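Local coordinates for kojibiose phosphorylase (Gut metagenome, PDB 6W0P), which belongs to glycoside hydrolase family 65, in which a beta-sandwich N-terminal domain precedes a helical catalytic domain and a small C-terminal domain, at residues Ser31-Gly36 with Gly122-Thr127; Ile157-Asp162 with Ile167-His172; Glu381-Ala386 with Leu448-Lys453. All blocks are in the same frame, centred on the assembly; numbering follows the deposited sequence.

Contact 1 of 3, residues Ser31-Gly36 with Gly122-Thr127; sequences SIFSLG and GLYQRT
The backbones draw closest at two places, where the CA atoms of Leu35 and Gly122 stand 6.9 Å apart and those of Phe33 and Tyr124 7.4 Å apart. In the N-terminal beta-sandwich domain, the turn following helix 26-32 and the start of strand 35-36 pack on the large antiparallel sheet, against the beginning of its strand 123-132. Phe33, the first residue to leave helical geometry, meets Tyr124 rim to rim, neither ring covering the other, with centroids 6.0 Å apart and planes turned by 57°. Tyr124 CE1 is the touching corner, 3.7 Å from Phe33 CD2 and equally near Phe33 CB. Tyr124 holds CG anti to its own N (chi1 173°), which carries the ring up against Phe33, while Phe33 O lies over one face of that ring, toward its rim. The phenol suits this buried site because its hydroxyl can reach Arg115 while its carbons pack. Leu117 of the adjoining strand 109-118 touches both Phe33 and Leu35, extending the apolar cluster. The side-chain amide of Gln323 bonds Ser34 O and Gly36 N, fixing the backbone just past the turn. Gly122 has a positive phi (75°), a conformation less favourable for residues with a CB. Leu35 rests CD1 3.9 Å from Tyr124 CB, and its other methyl, CD2, sits 3.4 Å from Gly122 O.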
loop_
_atom_site.group_PDB
_atom_site.type_symbol
_atom_site.label_atom_id
_atom_site.label_comp_id
_atom_site.label_asym_id
_atom_site.label_seq_id
_atom_site.Cartn_x
_atom_site.Cartn_y
_atom_site.Cartn_z
ATOM N N SER A 31 2.789 -22.448 -22.890
ATOM C CA SER A 31 3.745 -21.320 -22.754
ATOM C C SER A 31 4.978 -21.588 -23.638
ATOM O O SER A 31 5.323 -20.761 -24.488
ATOM C CB SER A 31 4.113 -21.104 -21.306
ATOM O OG SER A 31 2.984 -20.724 -20.532
ATOM N N ILE A 32 5.551 -22.771 -23.488
ATOM C CA ILE A 32 6.853 -23.173 -24.083
ATOM C C ILE A 32 6.734 -23.171 -25.596
ATOM O O ILE A 32 7.668 -22.694 -26.274
ATOM C CB ILE A 32 7.293 -24.542 -23.531
ATOM C CG1 ILE A 32 7.711 -24.415 -22.065
ATOM C CG2 ILE A 32 8.385 -25.147 -24.407
ATOM C CD1 ILE A 32 8.073 -25.725 -21.404
ATOM N N PHE A 33 5.628 -23.703 -26.100
ATOM C CA PHE A 33 5.432 -23.942 -27.549
ATOM C C PHE A 33 4.809 -22.711 -28.211
ATOM O O PHE A 33 4.389 -22.831 -29.359
ATOM C CB PHE A 33 4.588 -25.196 -27.762
ATOM C CG PHE A 33 5.308 -26.494 -27.509
ATOM C CD1 PHE A 33 5.524 -26.950 -26.221
ATOM C CD2 PHE A 33 5.717 -27.285 -28.563
ATOM C CE1 PHE A 33 6.156 -28.167 -25.990
ATOM C CE2 PHE A 33 6.388 -28.478 -28.331
ATOM C CZ PHE A 33 6.571 -28.940 -27.044
ATOM N N SER A 34 4.745 -21.577 -27.513
ATOM C CA SER A 34 4.155 -20.312 -28.021
ATOM C C SER A 34 4.866 -19.899 -29.315
ATOM O O SER A 34 6.124 -20.000 -29.390
ATOM C CB SER A 34 4.240 -19.190 -27.006
ATOM O OG SER A 34 3.437 -19.452 -25.858
ATOM N N LEU A 35 4.090 -19.409 -30.283
ATOM C CA LEU A 35 4.628 -18.734 -31.490
ATOM C C LEU A 35 4.503 -17.222 -31.290
ATOM O O LEU A 35 3.615 -16.772 -30.525
ATOM C CB LEU A 35 3.843 -19.184 -32.728
ATOM C CG LEU A 35 3.898 -20.675 -33.054
ATOM C CD1 LEU A 35 3.098 -20.969 -34.317
ATOM C CD2 LEU A 35 5.326 -21.128 -33.215
ATOM N N GLY A 36 5.384 -16.470 -31.935
ATOM C CA GLY A 36 5.355 -15.003 -31.899
ATOM C C GLY A 36 6.103 -14.439 -33.076
ATOM O O GLY A 36 7.056 -15.094 -33.537
ATOM N N GLY A 122 9.549 -22.394 -37.101
ATOM C CA GLY A 122 8.436 -21.923 -36.277
ATOM C C GLY A 122 7.200 -22.736 -36.610
ATOM O O GLY A 122 6.125 -22.269 -36.310
ATOM N N LEU A 123 7.378 -23.914 -37.216
ATOM C CA LEU A 123 6.275 -24.862 -37.476
ATOM C C LEU A 123 5.882 -25.477 -36.133
ATOM O O LEU A 123 6.764 -26.038 -35.423
ATOM C CB LEU A 123 6.681 -25.949 -38.474
ATOM C CG LEU A 123 5.600 -27.018 -38.663
ATOM C CD1 LEU A 123 4.325 -26.365 -39.159
ATOM C CD2 LEU A 123 6.027 -28.118 -39.623
ATOM N N TYR A 124 4.622 -25.295 -35.760
ATOM C CA TYR A 124 4.030 -25.889 -34.545
ATOM C C TYR A 124 3.032 -26.939 -35.036
ATOM O O TYR A 124 2.104 -26.595 -35.793
ATOM C CB TYR A 124 3.440 -24.808 -33.638
ATOM C CG TYR A 124 2.694 -25.400 -32.475
ATOM C CD1 TYR A 124 3.343 -26.229 -31.584
ATOM C CD2 TYR A 124 1.339 -25.206 -32.307
ATOM C CE1 TYR A 124 2.676 -26.825 -30.531
ATOM C CE2 TYR A 124 0.649 -25.814 -31.269
ATOM C CZ TYR A 124 1.321 -26.625 -30.374
ATOM O OH TYR A 124 0.668 -27.252 -29.351
ATOM N N GLN A 125 3.263 -28.192 -34.652
ATOM C CA GLN A 125 2.549 -29.373 -35.178
ATOM C C GLN A 125 2.106 -30.217 -33.992
ATOM O O GLN A 125 2.926 -30.485 -33.093
ATOM C CB GLN A 125 3.448 -30.170 -36.123
ATOM C CG GLN A 125 2.705 -30.855 -37.249
ATOM C CD GLN A 125 3.627 -31.655 -38.135
ATOM O OE1 GLN A 125 4.240 -32.628 -37.694
ATOM N NE2 GLN A 125 3.727 -31.255 -39.399
ATOM N N ARG A 126 0.843 -30.613 -34.013
ATOM C CA ARG A 126 0.252 -31.524 -33.012
ATOM C C ARG A 126 -0.402 -32.657 -33.792
ATOM O O ARG A 126 -1.202 -32.352 -34.698
ATOM C CB ARG A 126 -0.692 -30.740 -32.097
ATOM C CG ARG A 126 -0.870 -31.347 -30.713
ATOM C CD ARG A 126 -1.603 -30.403 -29.779
ATOM N NE ARG A 126 -2.681 -29.702 -30.473
ATOM C CZ ARG A 126 -3.987 -29.954 -30.343
ATOM N NH1 ARG A 126 -4.422 -30.889 -29.516
ATOM N NH2 ARG A 126 -4.861 -29.254 -31.052
ATOM N N THR A 127 -0.022 -33.897 -33.478
ATOM C CA THR A 127 -0.554 -35.138 -34.094
ATOM C C THR A 127 -1.165 -36.009 -32.980
ATOM O O THR A 127 -0.618 -36.035 -31.874
ATOM C CB THR A 127 0.561 -35.826 -34.893
ATOM O OG1 THR A 127 1.078 -34.915 -35.874
ATOM C CG2 THR A 127 0.100 -37.096 -35.568
#

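Contact 2 of 3, residues Ile157-Asp162 with Ile167-His172; sequences ISFESD and IKLELH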
loop_
_atom_site.group_PDB
_atom_site.type_symbol
_atom_site.label_atom_id
_atom_site.label_comp_id
_atom_site.label_asym_id
_atom_site.label_seq_id
_atom_site.Cartn_x
_atom_site.Cartn_y
_atom_site.Cartn_z
ATOM N N ILE A 157 -5.041 -28.434 -41.260
ATOM C CA ILE A 157 -5.715 -29.547 -40.547
ATOM C C ILE A 157 -5.891 -30.687 -41.552
ATOM O O ILE A 157 -6.537 -30.464 -42.600
ATOM C CB ILE A 157 -7.061 -29.087 -39.956
ATOM C CG1 ILE A 157 -6.920 -27.801 -39.142
ATOM C CG2 ILE A 157 -7.675 -30.204 -39.134
ATOM C CD1 ILE A 157 -8.226 -27.082 -38.900
ATOM N N SER A 158 -5.327 -31.850 -41.234
ATOM C CA SER A 158 -5.504 -33.108 -41.991
ATOM C C SER A 158 -6.191 -34.180 -41.123
ATOM O O SER A 158 -5.935 -34.253 -39.906
ATOM C CB SER A 158 -4.200 -33.588 -42.501
ATOM O OG SER A 158 -3.536 -34.317 -41.500
ATOM N N PHE A 159 -7.022 -35.002 -41.762
ATOM C CA PHE A 159 -7.788 -36.111 -41.147
ATOM C C PHE A 159 -7.425 -37.395 -41.898
ATOM O O PHE A 159 -7.387 -37.364 -43.146
ATOM C CB PHE A 159 -9.285 -35.809 -41.243
ATOM C CG PHE A 159 -9.757 -34.569 -40.521
ATOM C CD1 PHE A 159 -10.150 -34.623 -39.196
ATOM C CD2 PHE A 159 -9.861 -33.358 -41.178
ATOM C CE1 PHE A 159 -10.607 -33.494 -38.541
ATOM C CE2 PHE A 159 -10.312 -32.227 -40.520
ATOM C CZ PHE A 159 -10.692 -32.298 -39.204
ATOM N N GLU A 160 -7.104 -38.473 -41.189
ATOM C CA GLU A 160 -6.940 -39.794 -41.851
ATOM C C GLU A 160 -7.658 -40.853 -41.018
ATOM O O GLU A 160 -7.119 -41.225 -39.949
ATOM C CB GLU A 160 -5.473 -40.163 -42.075
ATOM C CG GLU A 160 -5.322 -41.460 -42.868
ATOM C CD GLU A 160 -3.937 -41.738 -43.435
ATOM O OE1 GLU A 160 -3.108 -40.798 -43.476
ATOM O OE2 GLU A 160 -3.686 -42.906 -43.818
ATOM N N SER A 161 -8.818 -41.311 -41.507
ATOM C CA SER A 161 -9.670 -42.345 -40.868
ATOM C C SER A 161 -9.265 -43.732 -41.361
ATOM O O SER A 161 -8.989 -43.865 -42.566
ATOM C CB SER A 161 -11.125 -42.088 -41.146
ATOM O OG SER A 161 -11.933 -42.880 -40.289
ATOM N N ASP A 162 -9.232 -44.722 -40.470
ATOM C CA ASP A 162 -8.997 -46.148 -40.844
ATOM C C ASP A 162 -10.277 -46.742 -41.467
ATOM O O ASP A 162 -10.158 -47.783 -42.107
ATOM C CB ASP A 162 -8.447 -46.986 -39.675
ATOM C CG ASP A 162 -9.402 -47.192 -38.500
ATOM O OD1 ASP A 162 -10.469 -46.504 -38.453
ATOM O OD2 ASP A 162 -9.083 -48.041 -37.624
ATOM N N ILE A 167 -17.317 -36.569 -40.716
ATOM C CA ILE A 167 -17.013 -35.681 -39.562
ATOM C C ILE A 167 -17.487 -34.285 -39.917
ATOM O O ILE A 167 -17.630 -33.995 -41.118
ATOM C CB ILE A 167 -15.513 -35.685 -39.219
ATOM C CG1 ILE A 167 -14.699 -34.897 -40.250
ATOM C CG2 ILE A 167 -15.006 -37.109 -39.063
ATOM C CD1 ILE A 167 -13.264 -34.676 -39.833
ATOM N N LYS A 168 -17.669 -33.461 -38.894
ATOM C CA LYS A 168 -17.929 -32.021 -39.054
ATOM C C LYS A 168 -16.713 -31.250 -38.550
ATOM O O LYS A 168 -16.215 -31.583 -37.475
ATOM C CB LYS A 168 -19.184 -31.620 -38.287
ATOM C CG LYS A 168 -19.780 -30.311 -38.773
ATOM C CD LYS A 168 -20.475 -29.500 -37.704
ATOM C CE LYS A 168 -20.860 -28.137 -38.240
ATOM N NZ LYS A 168 -21.862 -27.481 -37.371
ATOM N N LEU A 169 -16.257 -30.264 -39.315
ATOM C CA LEU A 169 -15.174 -29.339 -38.915
ATOM C C LEU A 169 -15.740 -27.928 -38.962
ATOM O O LEU A 169 -16.378 -27.597 -39.991
ATOM C CB LEU A 169 -13.998 -29.509 -39.875
ATOM C CG LEU A 169 -12.885 -28.472 -39.773
ATOM C CD1 LEU A 169 -12.125 -28.577 -38.458
ATOM C CD2 LEU A 169 -11.941 -28.632 -40.933
ATOM N N GLU A 170 -15.584 -27.181 -37.865
ATOM C CA GLU A 170 -15.911 -25.736 -37.766
ATOM C C GLU A 170 -14.593 -24.959 -37.597
ATOM O O GLU A 170 -13.847 -25.303 -36.687
ATOM C CB GLU A 170 -16.847 -25.466 -36.587
ATOM C CG GLU A 170 -18.171 -26.213 -36.658
ATOM C CD GLU A 170 -19.128 -25.985 -35.490
ATOM O OE1 GLU A 170 -18.764 -25.257 -34.538
ATOM O OE2 GLU A 170 -20.232 -26.550 -35.518
ATOM N N LEU A 171 -14.331 -23.972 -38.454
ATOM C CA LEU A 171 -13.268 -22.960 -38.260
ATOM C C LEU A 171 -13.901 -21.683 -37.692
ATOM O O LEU A 171 -14.848 -21.146 -38.319
ATOM C CB LEU A 171 -12.541 -22.675 -39.580
ATOM C CG LEU A 171 -12.001 -23.876 -40.353
ATOM C CD1 LEU A 171 -11.118 -23.393 -41.486
ATOM C CD2 LEU A 171 -11.236 -24.831 -39.453
ATOM N N HIS A 172 -13.359 -21.206 -36.567
ATOM C CA HIS A 172 -13.851 -20.012 -35.836
ATOM C C HIS A 172 -12.810 -18.883 -35.865
ATOM O O HIS A 172 -11.598 -19.174 -35.729
ATOM C CB HIS A 172 -14.181 -20.380 -34.392
ATOM C CG HIS A 172 -15.272 -21.379 -34.210
ATOM N ND1 HIS A 172 -16.238 -21.232 -33.231
ATOM C CD2 HIS A 172 -15.531 -22.551 -34.822
ATOM C CE1 HIS A 172 -17.047 -22.270 -33.256
ATOM N NE2 HIS A 172 -16.639 -23.087 -34.226
#
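The Phe159 ring receives the CD1 methyl of Ile167 over one face and CD2 of Leu169 at its edge, near the ring plane. The face contact resembles a CH-pi interaction, but the modelled carbons are closer than carbons can sit, so its exact spacing is doubtful. At the edge, Phe159 CE2 and Leu169 CD2 are 4.0 Å apart. Ile167 places CG1 between its backbone N and carbonyl carbon (chi1 74°), which sets CD1 on the Phe159 side. Further along, Ile157 CD1 reaches Leu171 CD2 at 3.8 Å, the two side chains sliding past each other in opposite directions, and comes within 4.2 Å of Leu169 CD1. These apolar groups fill the interior of a beta-sandwich: strands 152-161 and 165-174 follow one another in the chain but lie in different, facing sheets, their axes 10.9 Å apart and antiparallel at 172°. Branched and aromatic side chains suit such a gap, which is too wide for backbone pairing, and Ile94 and Ile96 of a strand next to 165-174 extend the same layer. Alternation along the strand turns Lys168, Glu170 and His172 to the other side of the sheet. There Glu170 joins the residues two before and two after it, one through each oxygen: Lys168 NZ forms a salt bridge to Glu170 OE2 at 2.6 Å, and His172 NE2 donates to the anti lone pair of Glu170 OE1 at 3.1 Å (N-H...O 151°), nearly in the imidazole plane.

Contact 3 of 3, residues Glu381-Ala386 with Leu448-Lys453; sequences EAKARA and LVEISK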
loop_
_atom_site.group_PDB
_atom_site.type_symbol
_atom_site.label_atom_id
_atom_site.label_comp_id
_atom_site.label_asym_id
_atom_site.label_seq_id
_atom_site.Cartn_x
_atom_site.Cartn_y
_atom_site.Cartn_z
ATOM N N GLU A 381 4.122 10.458 -22.329
ATOM C CA GLU A 381 3.656 9.685 -21.140
ATOM C C GLU A 381 4.675 9.795 -20.000
ATOM O O GLU A 381 4.245 9.923 -18.836
ATOM C CB GLU A 381 3.423 8.226 -21.512
ATOM C CG GLU A 381 2.200 8.035 -22.389
ATOM C CD GLU A 381 2.359 8.382 -23.857
ATOM O OE1 GLU A 381 3.508 8.592 -24.335
ATOM O OE2 GLU A 381 1.319 8.444 -24.520
ATOM N N ALA A 382 5.968 9.766 -20.327
ATOM C CA ALA A 382 7.070 9.834 -19.344
ATOM C C ALA A 382 7.106 11.239 -18.724
ATOM O O ALA A 382 7.479 11.373 -17.526
ATOM C CB ALA A 382 8.381 9.452 -19.986
ATOM N N LYS A 383 6.738 12.262 -19.493
ATOM C CA LYS A 383 6.715 13.666 -18.995
ATOM C C LYS A 383 5.522 13.857 -18.056
ATOM O O LYS A 383 5.686 14.551 -17.037
ATOM C CB LYS A 383 6.691 14.664 -20.150
ATOM C CG LYS A 383 8.038 14.874 -20.821
ATOM C CD LYS A 383 7.921 15.218 -22.280
ATOM C CE LYS A 383 8.031 16.695 -22.567
ATOM N NZ LYS A 383 7.898 16.931 -24.027
ATOM N N ALA A 384 4.379 13.250 -18.363
ATOM C CA ALA A 384 3.190 13.283 -17.486
ATOM C C ALA A 384 3.517 12.530 -16.185
ATOM O O ALA A 384 3.101 12.994 -15.100
ATOM C CB ALA A 384 1.984 12.727 -18.221
ATOM N N ARG A 385 4.301 11.451 -16.277
ATOM C CA ARG A 385 4.704 10.644 -15.104
ATOM C C ARG A 385 5.587 11.485 -14.190
ATOM O O ARG A 385 5.393 11.395 -12.967
ATOM C CB ARG A 385 5.444 9.359 -15.498
ATOM C CG ARG A 385 5.796 8.460 -14.318
ATOM C CD ARG A 385 4.637 8.131 -13.389
ATOM N NE ARG A 385 5.085 7.473 -12.161
ATOM C CZ ARG A 385 4.336 7.198 -11.087
ATOM N NH1 ARG A 385 3.063 7.558 -11.015
ATOM N NH2 ARG A 385 4.891 6.594 -10.053
ATOM N N ALA A 386 6.558 12.211 -14.744
ATOM C CA ALA A 386 7.449 13.105 -13.966
ATOM C C ALA A 386 6.588 14.110 -13.184
ATOM O O ALA A 386 6.860 14.310 -11.975
ATOM C CB ALA A 386 8.458 13.787 -14.865
ATOM N N LEU A 448 17.684 12.427 -23.993
ATOM C CA LEU A 448 18.738 12.590 -22.957
ATOM C C LEU A 448 18.484 13.879 -22.149
ATOM O O LEU A 448 18.737 13.874 -20.901
ATOM C CB LEU A 448 20.112 12.623 -23.622
ATOM C CG LEU A 448 20.591 11.311 -24.248
ATOM C CD1 LEU A 448 21.985 11.499 -24.838
ATOM C CD2 LEU A 448 20.603 10.170 -23.229
ATOM N N VAL A 449 18.028 14.958 -22.806
ATOM C CA VAL A 449 17.774 16.261 -22.122
ATOM C C VAL A 449 16.570 16.064 -21.201
ATOM O O VAL A 449 16.637 16.474 -20.039
ATOM C CB VAL A 449 17.586 17.417 -23.128
ATOM C CG1 VAL A 449 16.952 18.650 -22.488
ATOM C CG2 VAL A 449 18.908 17.777 -23.784
ATOM N N GLU A 450 15.517 15.425 -21.712
ATOM C CA GLU A 450 14.280 15.182 -20.928
ATOM C C GLU A 450 14.605 14.310 -19.709
ATOM O O GLU A 450 14.121 14.661 -18.620
ATOM C CB GLU A 450 13.172 14.563 -21.787
ATOM C CG GLU A 450 12.659 15.497 -22.876
ATOM C CD GLU A 450 11.943 16.764 -22.421
ATOM O OE1 GLU A 450 11.711 16.919 -21.201
ATOM O OE2 GLU A 450 11.654 17.614 -23.296
ATOM N N ILE A 451 15.385 13.227 -19.868
ATOM C CA ILE A 451 15.724 12.317 -18.731
ATOM C C ILE A 451 16.568 13.095 -17.726
ATOM O O ILE A 451 16.262 13.017 -16.524
ATOM C CB ILE A 451 16.429 11.027 -19.182
ATOM C CG1 ILE A 451 15.503 10.139 -20.016
ATOM C CG2 ILE A 451 16.996 10.278 -17.987
ATOM C CD1 ILE A 451 16.254 9.175 -20.891
ATOM N N SER A 452 17.563 13.851 -18.191
ATOM C CA SER A 452 18.431 14.684 -17.320
ATOM C C SER A 452 17.575 15.685 -16.536
ATOM O O SER A 452 17.785 15.802 -15.332
ATOM C CB SER A 452 19.537 15.336 -18.099
ATOM O OG SER A 452 20.320 14.339 -18.732
ATOM N N LYS A 453 16.622 16.354 -17.183
ATOM C CA LYS A 453 15.683 17.298 -16.506
ATOM C C LYS A 453 14.960 16.607 -15.341
ATOM O O LYS A 453 14.870 17.203 -14.245
ATOM C CB LYS A 453 14.657 17.821 -17.508
ATOM C CG LYS A 453 15.134 19.006 -18.320
ATOM C CD LYS A 453 14.193 19.384 -19.447
ATOM C CE LYS A 453 12.796 19.783 -19.020
ATOM N NZ LYS A 453 11.837 19.622 -20.144
HETATM O O HOH W 1 10.053 16.566 -25.542
#
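Lys383 and Glu450 reach toward each other from two helices, 379-388 and 437-458, that come near each other in the (alpha/alpha)6-barrel catalytic domain, and their side chains cross at a slant. The lysine chain bends at chi3 (99°), laying CE beside the carboxylate, 3.8 Å from Glu450 OE2. Its ammonium group is no nearer: NZ to Glu450 OE2 is 3.9 Å, a long salt bridge. A water closes that gap, accepting from Lys383 NZ at 2.7 Å and donating to Glu450 OE2 at 3.0 Å. Glu380, on the lysine's own helix, provides a second, direct salt bridge. Glu450 folds at chi2 (-65°), so that its other oxygen meets Lys453 one turn on: Lys453 NZ binds Glu450 OE1 at 2.9 Å from the syn side, 28° out of the carboxylate plane. The largely buried carboxylate thus sits between two lysines, whose positive field would probably keep it ionised. A long, flexible lysine suits the partly exposed helix surface, and Lys453 NZ also bonds Cys518 O. Within helix 437-458, Leu448 O takes two donors from opposite faces of its carbonyl plane, the backbone N of Ser452 and that residue's hydroxyl, with Ser452 OG to Leu448 O at 2.7 Å.

Contacts 1 and 2 both belong to the N-terminal beta-sandwich and reach the same large sheet, their centres about 20 Å apart; contact 3 lies in the helical catalytic domain, on the opposite side of the chain's centre and about 55 Å, centre to centre, from contact 2. The first two are buried and held by carbon packing: contact 1 seats a helix-to-strand turn on the sheet, whereas contact 2 joins two facing sheets inside the sandwich. Contact 3 is only partly buried and uses charge and a bridging water between helices, with a smaller interface. Charged groups occur near contact 2 as well, but there they link residues of a single strand.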